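Local coordinates for protein YibA (Escherichia coli, PDB 1OYZ) that is of unknown function, though an oxidoreductase activity has been tentatively assigned, and is built as an all-helical, HEAT-like chain of stacked helices, at residues A182-K187 against S217-K222; D230-N235 against D239-A244; T259-F264 against E268-A273. All blocks are in the same frame, centred on the assembly; numbering follows the deposited sequence.

Contact 1. Residues A182-K187 against S217-K222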
loop_
_atom_site.group_PDB
_atom_site.type_symbol
_atom_site.label_atom_id
_atom_site.label_comp_id
_atom_site.label_asym_id
_atom_site.label_seq_id
_atom_site.Cartn_x
_atom_site.Cartn_y
_atom_site.Cartn_z
ATOM N N ALA A 182 -6.228 0.755 -4.202
ATOM C CA ALA A 182 -6.245 2.211 -4.235
ATOM C C ALA A 182 -7.387 2.745 -5.120
ATOM O O ALA A 182 -7.930 3.833 -4.878
ATOM C CB ALA A 182 -4.870 2.752 -4.680
ATOM N N ILE A 183 -7.755 1.981 -6.147
ATOM C CA ILE A 183 -8.861 2.368 -7.025
ATOM C C ILE A 183 -10.154 2.343 -6.237
ATOM O O ILE A 183 -11.000 3.215 -6.380
ATOM C CB ILE A 183 -8.994 1.389 -8.220
ATOM C CG1 ILE A 183 -7.959 1.751 -9.279
ATOM C CG2 ILE A 183 -10.445 1.422 -8.802
ATOM C CD1 ILE A 183 -7.698 0.704 -10.262
ATOM N N ASN A 184 -10.319 1.341 -5.392
ATOM C CA ASN A 184 -11.536 1.273 -4.630
ATOM C C ASN A 184 -11.575 2.440 -3.634
ATOM O O ASN A 184 -12.589 3.142 -3.514
ATOM C CB ASN A 184 -11.635 -0.077 -3.938
ATOM C CG ASN A 184 -12.047 -1.203 -4.907
ATOM O OD1 ASN A 184 -11.740 -2.380 -4.678
ATOM N ND2 ASN A 184 -12.738 -0.838 -5.993
ATOM N N ILE A 185 -10.446 2.650 -2.957
ATOM C CA ILE A 185 -10.268 3.717 -1.980
ATOM C C ILE A 185 -10.661 5.091 -2.541
ATOM O O ILE A 185 -11.316 5.882 -1.866
ATOM C CB ILE A 185 -8.785 3.720 -1.495
ATOM C CG1 ILE A 185 -8.742 3.390 -0.005
ATOM C CG2 ILE A 185 -8.090 5.014 -1.872
ATOM C CD1 ILE A 185 -9.184 1.968 0.305
ATOM N N ASN A 186 -10.281 5.362 -3.782
ATOM C CA ASN A 186 -10.604 6.640 -4.391
ATOM C C ASN A 186 -11.887 6.621 -5.219
ATOM O O ASN A 186 -12.273 7.630 -5.802
ATOM C CB ASN A 186 -9.435 7.100 -5.245
ATOM C CG ASN A 186 -8.195 7.398 -4.417
ATOM O OD1 ASN A 186 -7.079 7.371 -4.927
ATOM N ND2 ASN A 186 -8.390 7.701 -3.135
ATOM N N LYS A 187 -12.549 5.473 -5.260
ATOM C CA LYS A 187 -13.795 5.329 -6.004
ATOM C C LYS A 187 -13.663 5.737 -7.465
ATOM O O LYS A 187 -14.574 6.309 -8.048
ATOM C CB LYS A 187 -14.912 6.135 -5.328
ATOM C CG LYS A 187 -15.230 5.664 -3.906
ATOM C CD LYS A 187 -16.335 6.494 -3.277
ATOM C CE LYS A 187 -16.473 6.216 -1.787
ATOM N NZ LYS A 187 -17.670 6.922 -1.265
ATOM N N SER A 217 -19.179 -4.654 -7.042
ATOM C CA SER A 217 -20.453 -4.466 -6.366
ATOM C C SER A 217 -20.732 -2.988 -6.017
ATOM O O SER A 217 -21.840 -2.508 -6.213
ATOM C CB SER A 217 -20.524 -5.344 -5.116
ATOM O OG SER A 217 -20.146 -6.662 -5.411
ATOM N N TYR A 218 -19.749 -2.259 -5.502
ATOM C CA TYR A 218 -20.014 -0.861 -5.198
ATOM C C TYR A 218 -20.448 -0.130 -6.474
ATOM O O TYR A 218 -21.306 0.754 -6.439
ATOM C CB TYR A 218 -18.783 -0.195 -4.556
ATOM C CG TYR A 218 -18.717 -0.449 -3.060
ATOM C CD1 TYR A 218 -18.540 -1.750 -2.551
ATOM C CD2 TYR A 218 -18.893 0.598 -2.146
ATOM C CE1 TYR A 218 -18.546 -1.999 -1.166
ATOM C CE2 TYR A 218 -18.904 0.360 -0.761
ATOM C CZ TYR A 218 -18.734 -0.936 -0.277
ATOM O OH TYR A 218 -18.776 -1.168 1.087
ATOM N N ARG A 219 -19.866 -0.530 -7.598
ATOM C CA ARG A 219 -20.188 0.045 -8.899
ATOM C C ARG A 219 -21.522 -0.496 -9.453
ATOM O O ARG A 219 -21.912 -0.126 -10.560
ATOM C CB ARG A 219 -19.078 -0.275 -9.911
ATOM C CG ARG A 219 -17.644 -0.037 -9.424
ATOM C CD ARG A 219 -17.274 1.425 -9.474
ATOM N NE ARG A 219 -16.132 1.770 -8.617
ATOM C CZ ARG A 219 -14.901 1.274 -8.727
ATOM N NH1 ARG A 219 -14.620 0.383 -9.667
ATOM N NH2 ARG A 219 -13.946 1.686 -7.894
ATOM N N LYS A 220 -22.204 -1.391 -8.728
ATOM C CA LYS A 220 -23.493 -1.920 -9.198
ATOM C C LYS A 220 -23.404 -2.629 -10.573
ATOM O O LYS A 220 -24.343 -2.595 -11.368
ATOM C CB LYS A 220 -24.500 -0.769 -9.312
ATOM C CG LYS A 220 -24.520 0.180 -8.104
ATOM C CD LYS A 220 -25.555 -0.254 -7.065
ATOM C CE LYS A 220 -25.436 0.532 -5.749
ATOM N NZ LYS A 220 -24.190 0.164 -4.990
ATOM N N ASP A 221 -22.277 -3.259 -10.848
ATOM C CA ASP A 221 -22.057 -3.937 -12.115
ATOM C C ASP A 221 -22.465 -5.410 -11.971
ATOM O O ASP A 221 -21.796 -6.196 -11.303
ATOM C CB ASP A 221 -20.577 -3.774 -12.483
ATOM C CG ASP A 221 -20.257 -4.200 -13.905
ATOM O OD1 ASP A 221 -19.420 -3.505 -14.538
ATOM O OD2 ASP A 221 -20.810 -5.222 -14.366
ATOM N N LYS A 222 -23.567 -5.768 -12.616
ATOM C CA LYS A 222 -24.095 -7.114 -12.520
ATOM C C LYS A 222 -23.225 -8.232 -13.041
ATOM O O LYS A 222 -23.521 -9.398 -12.818
ATOM C CB LYS A 222 -25.502 -7.130 -13.123
ATOM C CG LYS A 222 -26.461 -6.411 -12.175
ATOM C CD LYS A 222 -27.700 -5.806 -12.838
ATOM C CE LYS A 222 -28.666 -5.299 -11.774
ATOM N NZ LYS A 222 -29.824 -4.639 -12.382
#
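Arg219 reaches from just beyond helix 206-218 to Ile183, Asn184 and Lys187 at the end of helix 173-186, joining two helices of a HEAT-like stack. Both helices finish in a Schellman motif: Lys187 and Lys220 each turn to positive phi, with Lys187 N hydrogen-bonded to Asn184 O at 2.9 Å and Lys220 N to Ser217 O at 2.8 Å. Between these two ends the backbones stay well apart, and the arginine bridges them.

Methyl against guanidinium comes first: Ile183 CG2 sits at the edge of the group, near its plane, and the two side chains run roughly perpendicular. Helix 191-200 fills in beside them, with Phe197 on Ile183 and Ile193 on Arg219.

The Asn184 amide lies close to the guanidinium, the two planes 52° apart. Arriving at a helix C-terminus, the positive charge would probably be favoured by the carbonyls there, and Asp189 also touches the arginine. A bend at chi2 (-79°) turns the arginine chain after CG; from there it runs on to bring Arg219 NH2 within 3.6 Å of Ile183 CG2 and 4.1 Å of Lys187 C.

Contact 2. Residues D230-N235 against D239-A244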
loop_
_atom_site.group_PDB
_atom_site.type_symbol
_atom_site.label_atom_id
_atom_site.label_comp_id
_atom_site.label_asym_id
_atom_site.label_seq_id
_atom_site.Cartn_x
_atom_site.Cartn_y
_atom_site.Cartn_z
ATOM N N ASP A 230 -21.647 -17.784 -6.026
ATOM C CA ASP A 230 -20.831 -18.914 -5.602
ATOM C C ASP A 230 -20.178 -18.726 -4.234
ATOM O O ASP A 230 -20.083 -19.669 -3.456
ATOM C CB ASP A 230 -19.715 -19.202 -6.600
ATOM C CG ASP A 230 -20.235 -19.615 -7.953
ATOM O OD1 ASP A 230 -19.411 -19.660 -8.895
ATOM O OD2 ASP A 230 -21.450 -19.893 -8.069
ATOM N N GLU A 231 -19.704 -17.513 -3.972
ATOM C CA GLU A 231 -19.026 -17.200 -2.731
ATOM C C GLU A 231 -19.977 -17.244 -1.560
ATOM O O GLU A 231 -19.611 -17.703 -0.473
ATOM C CB GLU A 231 -18.383 -15.821 -2.826
ATOM C CG GLU A 231 -17.205 -15.827 -3.744
ATOM C CD GLU A 231 -16.102 -16.723 -3.240
ATOM O OE1 GLU A 231 -15.413 -17.344 -4.072
ATOM O OE2 GLU A 231 -15.927 -16.812 -2.002
ATOM N N LEU A 232 -21.202 -16.767 -1.763
ATOM C CA LEU A 232 -22.140 -16.792 -0.656
ATOM C C LEU A 232 -22.570 -18.207 -0.321
ATOM O O LEU A 232 -23.086 -18.434 0.755
ATOM C CB LEU A 232 -23.370 -15.917 -0.961
ATOM C CG LEU A 232 -23.122 -14.408 -1.084
ATOM C CD1 LEU A 232 -24.256 -13.743 -1.872
ATOM C CD2 LEU A 232 -23.002 -13.800 0.324
ATOM N N LYS A 233 -22.339 -19.173 -1.205
ATOM C CA LYS A 233 -22.787 -20.537 -0.888
ATOM C C LYS A 233 -21.758 -21.385 -0.156
ATOM O O LYS A 233 -22.013 -22.535 0.192
ATOM C CB LYS A 233 -23.242 -21.264 -2.158
ATOM C CG LYS A 233 -24.473 -20.635 -2.787
ATOM C CD LYS A 233 -24.912 -21.420 -4.000
ATOM C CE LYS A 233 -26.288 -20.983 -4.485
ATOM N NZ LYS A 233 -26.809 -21.981 -5.475
ATOM N N LYS A 234 -20.594 -20.813 0.092
ATOM C CA LYS A 234 -19.570 -21.561 0.782
ATOM C C LYS A 234 -19.904 -21.775 2.258
ATOM O O LYS A 234 -20.727 -21.067 2.847
ATOM C CB LYS A 234 -18.230 -20.854 0.604
ATOM C CG LYS A 234 -17.794 -20.856 -0.867
ATOM C CD LYS A 234 -16.445 -20.194 -1.070
ATOM C CE LYS A 234 -15.914 -20.426 -2.470
ATOM N NZ LYS A 234 -14.604 -19.736 -2.654
ATOM N N ASN A 235 -19.271 -22.786 2.831
ATOM C CA ASN A 235 -19.446 -23.141 4.224
ATOM C C ASN A 235 -18.846 -22.020 5.085
ATOM O O ASN A 235 -19.405 -21.628 6.109
ATOM C CB ASN A 235 -18.736 -24.458 4.489
ATOM C CG ASN A 235 -19.354 -25.212 5.618
ATOM O OD1 ASN A 235 -20.482 -25.702 5.501
ATOM N ND2 ASN A 235 -18.630 -25.317 6.736
ATOM N N ASP A 239 -16.832 -11.916 5.047
ATOM C CA ASP A 239 -17.698 -10.840 5.453
ATOM C C ASP A 239 -17.859 -9.781 4.381
ATOM O O ASP A 239 -18.956 -9.256 4.168
ATOM C CB ASP A 239 -17.170 -10.253 6.758
ATOM C CG ASP A 239 -17.517 -11.124 7.965
ATOM O OD1 ASP A 239 -17.822 -12.316 7.785
ATOM O OD2 ASP A 239 -17.482 -10.607 9.092
ATOM N N ASP A 240 -16.758 -9.475 3.710
ATOM C CA ASP A 240 -16.759 -8.511 2.618
ATOM C C ASP A 240 -17.712 -8.992 1.483
ATOM O O ASP A 240 -18.340 -8.179 0.825
ATOM C CB ASP A 240 -15.332 -8.366 2.029
ATOM C CG ASP A 240 -14.399 -7.448 2.867
ATOM O OD1 ASP A 240 -14.629 -6.230 2.908
ATOM O OD2 ASP A 240 -13.421 -7.949 3.467
ATOM N N ILE A 241 -17.802 -10.302 1.251
ATOM C CA ILE A 241 -18.657 -10.810 0.186
ATOM C C ILE A 241 -20.110 -10.564 0.540
ATOM O O ILE A 241 -20.900 -10.074 -0.275
ATOM C CB ILE A 241 -18.358 -12.325 -0.089
ATOM C CG1 ILE A 241 -17.307 -12.428 -1.199
ATOM C CG2 ILE A 241 -19.617 -13.101 -0.518
ATOM C CD1 ILE A 241 -16.085 -11.594 -0.958
ATOM N N ILE A 242 -20.449 -10.847 1.784
ATOM C CA ILE A 242 -21.804 -10.633 2.246
ATOM C C ILE A 242 -22.127 -9.158 2.128
ATOM O O ILE A 242 -23.195 -8.771 1.662
ATOM C CB ILE A 242 -21.935 -11.094 3.694
ATOM C CG1 ILE A 242 -21.484 -12.551 3.773
ATOM C CG2 ILE A 242 -23.389 -10.886 4.188
ATOM C CD1 ILE A 242 -21.602 -13.173 5.181
ATOM N N GLU A 243 -21.172 -8.327 2.511
ATOM C CA GLU A 243 -21.354 -6.890 2.450
ATOM C C GLU A 243 -21.509 -6.382 1.000
ATOM O O GLU A 243 -22.327 -5.488 0.720
ATOM C CB GLU A 243 -20.161 -6.214 3.112
ATOM C CG GLU A 243 -20.105 -4.730 2.885
ATOM C CD GLU A 243 -21.160 -4.023 3.665
ATOM O OE1 GLU A 243 -21.246 -2.770 3.583
ATOM O OE2 GLU A 243 -21.913 -4.730 4.371
ATOM N N ALA A 244 -20.696 -6.933 0.097
ATOM C CA ALA A 244 -20.752 -6.573 -1.325
ATOM C C ALA A 244 -22.136 -6.959 -1.871
ATOM O O ALA A 244 -22.726 -6.242 -2.682
ATOM C CB ALA A 244 -19.671 -7.308 -2.094
#
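Leu232 and Ile241 pass alongside each other, pointing in opposite directions, and carry most of this buried contact. The closest approach is methyl to methyl, Leu232 CD2 to Ile241 CG2 at 3.6 Å. Ile241 CG2 also lies 3.8 Å from Glu231 CB, which places it over the junction between the two neighbours on the facing helix. Leu232 CD2 has a second neighbour, Ile242: it rests 3.9 Å from Ile242 CA and 4.0 Å from Ile242 CG1. With CG anti to its carbonyl carbon (chi1 -66°), Leu232 swings its branched end across to the other helix, where CD2 sits against both isoleucines.

Glu231 gives this packing its CB; one step out, its chain bends at chi2 (-63°), and the carboxylate forms a salt bridge in which Lys234 NZ stands 2.9 Å from Glu231 OE1, on the syn side and 28° out of the carboxylate plane. Arg209 of helix 206-218 forms a second salt bridge with that oxygen, so the buried acid is flanked by two positive charges that would be expected to stabilise its ionised form. Further out, Leu253 backs Leu232, while Val237 and Ile270 touch Ile242. Helices 225-232 and 239-248, linked by a short loop and packed through Leu232, Ile241 and Ile242, form an antiparallel helical hairpin, as in HEAT-like folds.

Contact 3. Residues T259-F264 against E268-A273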
loop_
_atom_site.group_PDB
_atom_site.type_symbol
_atom_site.label_atom_id
_atom_site.label_comp_id
_atom_site.label_asym_id
_atom_site.label_seq_id
_atom_site.Cartn_x
_atom_site.Cartn_y
_atom_site.Cartn_z
ATOM N N THR A 259 -31.631 -17.596 3.192
ATOM C CA THR A 259 -31.165 -18.930 3.564
ATOM C C THR A 259 -29.998 -18.904 4.576
ATOM O O THR A 259 -29.921 -19.744 5.484
ATOM C CB THR A 259 -30.653 -19.689 2.315
ATOM O OG1 THR A 259 -31.756 -20.005 1.461
ATOM C CG2 THR A 259 -29.948 -20.959 2.710
HETATM N N MSE A 260 -29.083 -17.955 4.381
HETATM C CA MSE A 260 -27.887 -17.826 5.223
HETATM C C MSE A 260 -28.219 -17.387 6.645
HETATM O O MSE A 260 -27.495 -17.720 7.594
HETATM C CB MSE A 260 -26.907 -16.842 4.585
HETATM C CG MSE A 260 -26.440 -17.296 3.203
HETATM SE SE MSE A 260 -25.322 -15.952 2.381
HETATM C CE MSE A 260 -26.460 -15.370 0.915
ATOM N N LEU A 261 -29.312 -16.642 6.778
ATOM C CA LEU A 261 -29.770 -16.194 8.083
ATOM C C LEU A 261 -29.842 -17.393 9.047
ATOM O O LEU A 261 -29.458 -17.287 10.213
ATOM C CB LEU A 261 -31.165 -15.533 7.970
ATOM C CG LEU A 261 -31.308 -14.106 7.403
ATOM C CD1 LEU A 261 -32.789 -13.717 7.265
ATOM C CD2 LEU A 261 -30.591 -13.111 8.335
ATOM N N TYR A 262 -30.309 -18.539 8.552
ATOM C CA TYR A 262 -30.446 -19.718 9.402
ATOM C C TYR A 262 -29.201 -20.585 9.419
ATOM O O TYR A 262 -29.144 -21.593 10.127
ATOM C CB TYR A 262 -31.635 -20.571 8.934
ATOM C CG TYR A 262 -32.900 -19.777 8.708
ATOM C CD1 TYR A 262 -33.095 -19.065 7.520
ATOM C CD2 TYR A 262 -33.879 -19.682 9.703
ATOM C CE1 TYR A 262 -34.233 -18.273 7.326
ATOM C CE2 TYR A 262 -35.015 -18.898 9.522
ATOM C CZ TYR A 262 -35.184 -18.192 8.333
ATOM O OH TYR A 262 -36.289 -17.397 8.170
ATOM N N LYS A 263 -28.206 -20.178 8.646
ATOM C CA LYS A 263 -26.962 -20.914 8.512
ATOM C C LYS A 263 -25.826 -20.451 9.421
ATOM O O LYS A 263 -25.013 -21.255 9.850
ATOM C CB LYS A 263 -26.516 -20.862 7.041
ATOM C CG LYS A 263 -25.321 -21.723 6.683
ATOM C CD LYS A 263 -25.028 -21.669 5.178
ATOM C CE LYS A 263 -23.847 -22.571 4.819
ATOM N NZ LYS A 263 -23.615 -22.716 3.351
ATOM N N PHE A 264 -25.773 -19.164 9.723
ATOM C CA PHE A 264 -24.695 -18.617 10.559
ATOM C C PHE A 264 -25.231 -18.078 11.890
ATOM O O PHE A 264 -26.216 -17.336 11.922
ATOM C CB PHE A 264 -23.990 -17.504 9.778
ATOM C CG PHE A 264 -23.361 -17.979 8.483
ATOM C CD1 PHE A 264 -22.044 -18.441 8.458
ATOM C CD2 PHE A 264 -24.097 -17.999 7.301
ATOM C CE1 PHE A 264 -21.474 -18.915 7.277
ATOM C CE2 PHE A 264 -23.538 -18.470 6.123
ATOM C CZ PHE A 264 -22.224 -18.931 6.101
ATOM N N GLU A 268 -26.300 -10.949 11.689
ATOM C CA GLU A 268 -26.597 -9.527 11.608
ATOM C C GLU A 268 -26.133 -8.912 10.273
ATOM O O GLU A 268 -26.908 -8.239 9.593
ATOM C CB GLU A 268 -25.943 -8.787 12.780
ATOM C CG GLU A 268 -25.796 -7.297 12.554
ATOM C CD GLU A 268 -24.996 -6.622 13.650
ATOM O OE1 GLU A 268 -25.566 -6.400 14.744
ATOM O OE2 GLU A 268 -23.792 -6.324 13.427
ATOM N N ILE A 269 -24.875 -9.153 9.911
ATOM C CA ILE A 269 -24.301 -8.607 8.683
ATOM C C ILE A 269 -25.129 -9.030 7.459
ATOM O O ILE A 269 -25.262 -8.292 6.483
ATOM C CB ILE A 269 -22.803 -9.032 8.544
ATOM C CG1 ILE A 269 -22.161 -8.268 7.376
ATOM C CG2 ILE A 269 -22.676 -10.565 8.398
ATOM C CD1 ILE A 269 -20.699 -8.623 7.140
ATOM N N ILE A 270 -25.704 -10.218 7.549
ATOM C CA ILE A 270 -26.558 -10.760 6.508
ATOM C C ILE A 270 -27.844 -9.908 6.460
ATOM O O ILE A 270 -28.287 -9.461 5.386
ATOM C CB ILE A 270 -26.893 -12.244 6.834
ATOM C CG1 ILE A 270 -25.593 -13.047 6.906
ATOM C CG2 ILE A 270 -27.847 -12.830 5.795
ATOM C CD1 ILE A 270 -25.769 -14.501 7.282
ATOM N N THR A 271 -28.417 -9.660 7.631
ATOM C CA THR A 271 -29.637 -8.872 7.718
ATOM C C THR A 271 -29.401 -7.486 7.165
ATOM O O THR A 271 -30.279 -6.914 6.525
ATOM C CB THR A 271 -30.129 -8.789 9.181
ATOM O OG1 THR A 271 -30.453 -10.106 9.637
ATOM C CG2 THR A 271 -31.374 -7.905 9.300
ATOM N N SER A 272 -28.205 -6.951 7.388
ATOM C CA SER A 272 -27.876 -5.617 6.877
ATOM C C SER A 272 -27.961 -5.582 5.362
ATOM O O SER A 272 -28.550 -4.686 4.773
ATOM C CB SER A 272 -26.452 -5.206 7.264
ATOM O OG SER A 272 -26.323 -5.084 8.665
ATOM N N ALA A 273 -27.327 -6.563 4.744
ATOM C CA ALA A 273 -27.308 -6.651 3.300
ATOM C C ALA A 273 -28.751 -6.784 2.837
ATOM O O ALA A 273 -29.163 -6.122 1.886
ATOM C CB ALA A 273 -26.479 -7.856 2.860
#
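Met260 O, which touches Ile270 across the contact, is held by two backbone donors as helix 254-261 unwinds: Lys263 N at 2.8 Å and Phe264 N at 3.1 Å. Across the contact Ile270 CD1 lies 3.7 Å from Met260 O.

Ile270 is the centre of the contact, and its two branches go to different partners. CG1 stands anti to the carbonyl carbon (chi1 -60°) and the chain then runs extended, carrying CD1 into the bend where 259-264 leaves helix 254-261; there Ile270 CD1 also meets Met260 CB at 3.7 Å and Phe264 CD2 at 3.9 Å. The phenylalanine and isoleucine side chains are set nearly perpendicular. Met260, a selenomethionine in this crystal, offers only its base, for the rest of its chain leads away from helix 268-277. The other branch, Ile270 CG2, lies 3.7 Å from Leu261 CD2, these two side chains lying antiparallel alongside one another.

An alanine at Ile270 would lose both branches and is likely to open a gap between Met260, Phe264 and Leu261, leaving the leucine more room to turn.

At the margin Leu261 CD2 comes within 3.3 Å of Thr271 OG1, a hydroxyl with a weak hydrogen bond to Asn267 O. Asn267 ND2, just before helix 268-277, hydrogen-bonds to Leu261 O, but no hydrogen bond joins the two segments themselves. Met260 O is taken up by the turn that follows its own helix, so between these segments the hold probably rests on close packing of aliphatic and aromatic carbon.

The three contacts follow one another along the chain and all lie on the same side of its centre, moving outward toward the C-terminus. All four touching residues of contact 2 are buried; contacts 1 and 3 are only partly so. Contacts 2 and 3 are close relatives, each pairing successive helices across a short loop through aliphatic packing, and they adjoin where Ile242 meets Ile270. Contact 1 differs: a single arginine spans helices separated by another in sequence, with almost no hydrocarbon packing. It nevertheless touches contact 2, as Ser217 packs on Ala244. Contacts 1 and 3 do not meet, their nearest atoms being about 10 Å apart.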